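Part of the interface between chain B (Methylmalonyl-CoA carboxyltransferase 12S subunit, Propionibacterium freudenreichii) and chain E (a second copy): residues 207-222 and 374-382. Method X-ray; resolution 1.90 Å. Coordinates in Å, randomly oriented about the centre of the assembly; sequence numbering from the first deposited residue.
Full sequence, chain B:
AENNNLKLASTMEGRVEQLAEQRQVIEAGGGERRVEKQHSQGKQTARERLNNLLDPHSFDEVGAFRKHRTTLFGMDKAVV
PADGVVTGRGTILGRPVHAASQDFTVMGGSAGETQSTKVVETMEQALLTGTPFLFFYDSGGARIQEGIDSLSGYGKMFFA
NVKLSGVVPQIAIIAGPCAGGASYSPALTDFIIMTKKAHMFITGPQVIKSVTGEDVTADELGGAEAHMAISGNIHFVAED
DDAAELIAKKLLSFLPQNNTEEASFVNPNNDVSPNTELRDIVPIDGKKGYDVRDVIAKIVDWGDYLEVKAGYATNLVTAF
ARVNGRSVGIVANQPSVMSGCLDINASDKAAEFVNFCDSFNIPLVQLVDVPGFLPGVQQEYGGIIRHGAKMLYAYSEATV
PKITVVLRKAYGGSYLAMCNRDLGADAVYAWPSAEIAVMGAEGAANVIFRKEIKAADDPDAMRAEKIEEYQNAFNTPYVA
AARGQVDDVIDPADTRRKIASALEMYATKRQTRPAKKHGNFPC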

# COMPACT_ATOMS: atom_id res chain seq x y z
N VAL B 207 -23.97 -31.54 -36.06
CA VAL B 207 -24.50 -31.90 -34.76
C VAL B 207 -25.81 -31.16 -34.56
O VAL B 207 -26.77 -31.72 -34.03
CB VAL B 207 -23.53 -31.53 -33.61
CG1 VAL B 207 -24.24 -31.63 -32.26
CG2 VAL B 207 -22.33 -32.48 -33.63
N ILE B 208 -25.86 -29.91 -35.00
CA ILE B 208 -27.10 -29.16 -34.85
C ILE B 208 -28.24 -29.89 -35.56
O ILE B 208 -29.28 -30.16 -34.95
CB ILE B 208 -26.99 -27.74 -35.43
CG1 ILE B 208 -26.15 -26.86 -34.49
CG2 ILE B 208 -28.38 -27.15 -35.62
CD1 ILE B 208 -26.07 -25.39 -34.93
N LYS B 209 -28.06 -30.21 -36.83
CA LYS B 209 -29.11 -30.91 -37.56
C LYS B 209 -29.50 -32.23 -36.91
O LYS B 209 -30.68 -32.54 -36.78
CB LYS B 209 -28.68 -31.18 -39.01
CG LYS B 209 -29.75 -31.94 -39.78
CD LYS B 209 -29.43 -32.06 -41.26
CE LYS B 209 -30.52 -32.87 -41.96
NZ LYS B 209 -31.88 -32.36 -41.60
N SER B 210 -28.51 -33.01 -36.48
CA SER B 210 -28.78 -34.29 -35.86
C SER B 210 -29.49 -34.16 -34.52
O SER B 210 -30.13 -35.10 -34.05
CB SER B 210 -27.47 -35.07 -35.65
OG SER B 210 -26.69 -34.52 -34.62
N VAL B 211 -29.40 -32.98 -33.91
CA VAL B 211 -30.05 -32.76 -32.63
C VAL B 211 -31.35 -31.98 -32.71
O VAL B 211 -32.33 -32.32 -32.04
CB VAL B 211 -29.08 -32.05 -31.64
CG1 VAL B 211 -29.83 -31.66 -30.36
CG2 VAL B 211 -27.92 -32.97 -31.30
N THR B 212 -31.38 -30.93 -33.53
CA THR B 212 -32.58 -30.10 -33.65
C THR B 212 -33.28 -30.21 -34.99
O THR B 212 -34.40 -29.72 -35.14
CB THR B 212 -32.24 -28.62 -33.45
OG1 THR B 212 -31.59 -28.13 -34.62
CG2 THR B 212 -31.32 -28.43 -32.25
N GLY B 213 -32.62 -30.81 -35.97
CA GLY B 213 -33.21 -30.93 -37.29
C GLY B 213 -33.01 -29.70 -38.17
O GLY B 213 -33.31 -29.73 -39.37
N GLU B 214 -32.52 -28.61 -37.58
CA GLU B 214 -32.29 -27.36 -38.31
C GLU B 214 -31.20 -27.52 -39.37
O GLU B 214 -30.16 -28.14 -39.12
CB GLU B 214 -31.88 -26.25 -37.33
CG GLU B 214 -33.03 -25.64 -36.54
CD GLU B 214 -32.57 -24.76 -35.38
OE1 GLU B 214 -33.29 -23.80 -35.03
OE2 GLU B 214 -31.49 -25.04 -34.81
N ASP B 215 -31.45 -26.98 -40.56
CA ASP B 215 -30.48 -27.05 -41.64
C ASP B 215 -29.83 -25.69 -41.88
O ASP B 215 -30.51 -24.71 -42.19
CB ASP B 215 -31.13 -27.53 -42.95
CG ASP B 215 -31.40 -29.02 -42.95
OD1 ASP B 215 -32.43 -29.44 -42.39
OD2 ASP B 215 -30.56 -29.78 -43.50
N VAL B 216 -28.52 -25.64 -41.72
CA VAL B 216 -27.77 -24.41 -41.90
C VAL B 216 -26.38 -24.74 -42.39
O VAL B 216 -25.83 -25.79 -42.07
CB VAL B 216 -27.66 -23.63 -40.55
CG1 VAL B 216 -26.79 -24.40 -39.58
CG2 VAL B 216 -27.10 -22.25 -40.77
N THR B 217 -25.80 -23.84 -43.19
CA THR B 217 -24.44 -24.06 -43.67
C THR B 217 -23.49 -23.44 -42.65
O THR B 217 -23.91 -22.64 -41.80
CB THR B 217 -24.21 -23.38 -45.03
OG1 THR B 217 -24.34 -21.96 -44.89
CG2 THR B 217 -25.23 -23.88 -46.04
N ALA B 218 -22.22 -23.81 -42.71
CA ALA B 218 -21.23 -23.28 -41.79
C ALA B 218 -21.14 -21.76 -41.97
O ALA B 218 -21.04 -21.01 -41.00
CB ALA B 218 -19.87 -23.91 -42.05
N ASP B 219 -21.21 -21.32 -43.21
CA ASP B 219 -21.12 -19.90 -43.51
C ASP B 219 -22.32 -19.15 -42.95
O ASP B 219 -22.18 -18.04 -42.44
CB ASP B 219 -21.03 -19.68 -45.01
CG ASP B 219 -20.32 -18.40 -45.35
OD1 ASP B 219 -19.10 -18.32 -45.08
OD2 ASP B 219 -20.98 -17.48 -45.87
N GLU B 220 -23.50 -19.75 -43.05
CA GLU B 220 -24.71 -19.13 -42.54
C GLU B 220 -24.69 -19.07 -41.02
O GLU B 220 -25.10 -18.07 -40.42
CB GLU B 220 -25.94 -19.93 -42.95
CG GLU B 220 -26.32 -19.82 -44.41
CD GLU B 220 -27.35 -20.87 -44.81
OE1 GLU B 220 -28.04 -20.64 -45.83
OE2 GLU B 220 -27.47 -21.91 -44.11
N LEU B 221 -24.23 -20.16 -40.42
CA LEU B 221 -24.19 -20.29 -38.96
C LEU B 221 -23.08 -19.50 -38.28
O LEU B 221 -23.33 -18.83 -37.28
CB LEU B 221 -24.04 -21.76 -38.58
CG LEU B 221 -24.02 -22.04 -37.07
CD1 LEU B 221 -25.44 -21.87 -36.50
CD2 LEU B 221 -23.51 -23.45 -36.79
N GLY B 222 -21.87 -19.59 -38.81
CA GLY B 222 -20.75 -18.91 -38.19
C GLY B 222 -19.74 -18.21 -39.06
O GLY B 222 -18.57 -18.13 -38.69
N LEU E 374 -26.25 -26.25 -25.37
CA LEU E 374 -27.44 -26.56 -26.15
C LEU E 374 -27.30 -26.25 -27.63
O LEU E 374 -27.06 -25.10 -28.02
CB LEU E 374 -28.62 -25.79 -25.58
CG LEU E 374 -29.97 -25.93 -26.27
CD1 LEU E 374 -30.51 -27.34 -26.03
CD2 LEU E 374 -30.93 -24.87 -25.71
N PRO E 375 -27.46 -27.27 -28.49
CA PRO E 375 -27.36 -27.09 -29.95
C PRO E 375 -28.54 -26.31 -30.50
O PRO E 375 -29.67 -26.49 -30.05
CB PRO E 375 -27.36 -28.54 -30.47
CG PRO E 375 -26.78 -29.32 -29.32
CD PRO E 375 -27.48 -28.71 -28.15
N GLY E 376 -28.27 -25.45 -31.47
CA GLY E 376 -29.35 -24.68 -32.06
C GLY E 376 -28.88 -23.42 -32.76
O GLY E 376 -28.02 -22.70 -32.24
N VAL E 377 -29.44 -23.15 -33.93
CA VAL E 377 -29.07 -21.96 -34.67
C VAL E 377 -29.22 -20.71 -33.79
O VAL E 377 -28.29 -19.90 -33.69
CB VAL E 377 -29.94 -21.77 -35.92
CG1 VAL E 377 -29.59 -20.44 -36.60
CG2 VAL E 377 -29.72 -22.93 -36.89
N GLN E 378 -30.37 -20.56 -33.15
CA GLN E 378 -30.62 -19.39 -32.31
C GLN E 378 -29.64 -19.25 -31.14
O GLN E 378 -29.40 -18.14 -30.66
CB GLN E 378 -32.06 -19.39 -31.78
CG GLN E 378 -33.13 -19.05 -32.84
CD GLN E 378 -32.75 -17.88 -33.74
OE1 GLN E 378 -32.27 -16.84 -33.27
NE2 GLN E 378 -32.96 -18.04 -35.05
N GLN E 379 -29.08 -20.36 -30.68
CA GLN E 379 -28.10 -20.29 -29.59
C GLN E 379 -26.84 -19.61 -30.13
O GLN E 379 -26.21 -18.79 -29.46
CB GLN E 379 -27.79 -21.69 -29.07
CG GLN E 379 -28.84 -22.23 -28.07
CD GLN E 379 -28.91 -21.38 -26.79
OE1 GLN E 379 -27.89 -21.17 -26.14
NE2 GLN E 379 -30.10 -20.91 -26.45
N GLU E 380 -26.49 -19.95 -31.37
CA GLU E 380 -25.31 -19.36 -32.01
C GLU E 380 -25.60 -17.91 -32.34
O GLU E 380 -24.80 -17.02 -32.04
CB GLU E 380 -24.97 -20.10 -33.31
CG GLU E 380 -24.70 -21.58 -33.16
CD GLU E 380 -23.51 -21.88 -32.25
OE1 GLU E 380 -22.51 -21.13 -32.29
OE2 GLU E 380 -23.59 -22.88 -31.50
N TYR E 381 -26.75 -17.67 -32.97
CA TYR E 381 -27.17 -16.33 -33.35
C TYR E 381 -27.41 -15.43 -32.15
O TYR E 381 -27.36 -14.20 -32.27
CB TYR E 381 -28.45 -16.39 -34.18
CG TYR E 381 -28.22 -16.77 -35.63
CD1 TYR E 381 -26.95 -17.10 -36.10
CD2 TYR E 381 -29.28 -16.77 -36.54
CE1 TYR E 381 -26.73 -17.41 -37.44
CE2 TYR E 381 -29.07 -17.08 -37.89
CZ TYR E 381 -27.79 -17.40 -38.33
OH TYR E 381 -27.58 -17.71 -39.66
N GLY E 382 -27.68 -16.05 -31.00
CA GLY E 382 -27.92 -15.28 -29.79
C GLY E 382 -26.64 -14.95 -29.05
O GLY E 382 -26.67 -14.28 -28.02
O HOH W 1 -32.68 -22.52 -32.92
O HOH W 2 -23.17 -17.14 -35.11

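The first turn of a helix leaves backbone NH groups without partners in the helix itself, and an acidic side chain from a neighbouring subunit can satisfy them. The contact between these two copies of the 12S subunit is a worked example. Helix 377-381 of chain E begins after Gly E376, whose positive phi suits glycine, and it approaches helix 218-222 of chain B to 10.3 Å between axes, at 52°.

Polar bonds fix both ends of the short chain E helix. At its start, Val E377 N donates to Glu B214 OE2 over 2.9 Å, nearly linearly, while a water links Glu B214 OE1 to Gln E378 N, so one carboxylate serves two successive amides. Glu B214 N in turn donates to Thr B212 OG1 (3.1 Å), bracing the turn at Gly B213, where the chain leaves helix 207-212. At the other end, Tyr E381 OH donates to Glu B220 O at 2.6 Å, a short bond to a backbone carbonyl of helix 218-222.

Apolar packing completes the contact. Before the helix start, Pro E375 lies over helix 207-212, its CG 4.0 Å from Val B211 CG1. Val E377 CG2 meets Val B216 CG1 at 4.2 Å, and between the two bonds Leu B221 CD1 reaches the aliphatic Glu E380 CG at 3.4 Å, whose carboxylate is bonded elsewhere in the structure.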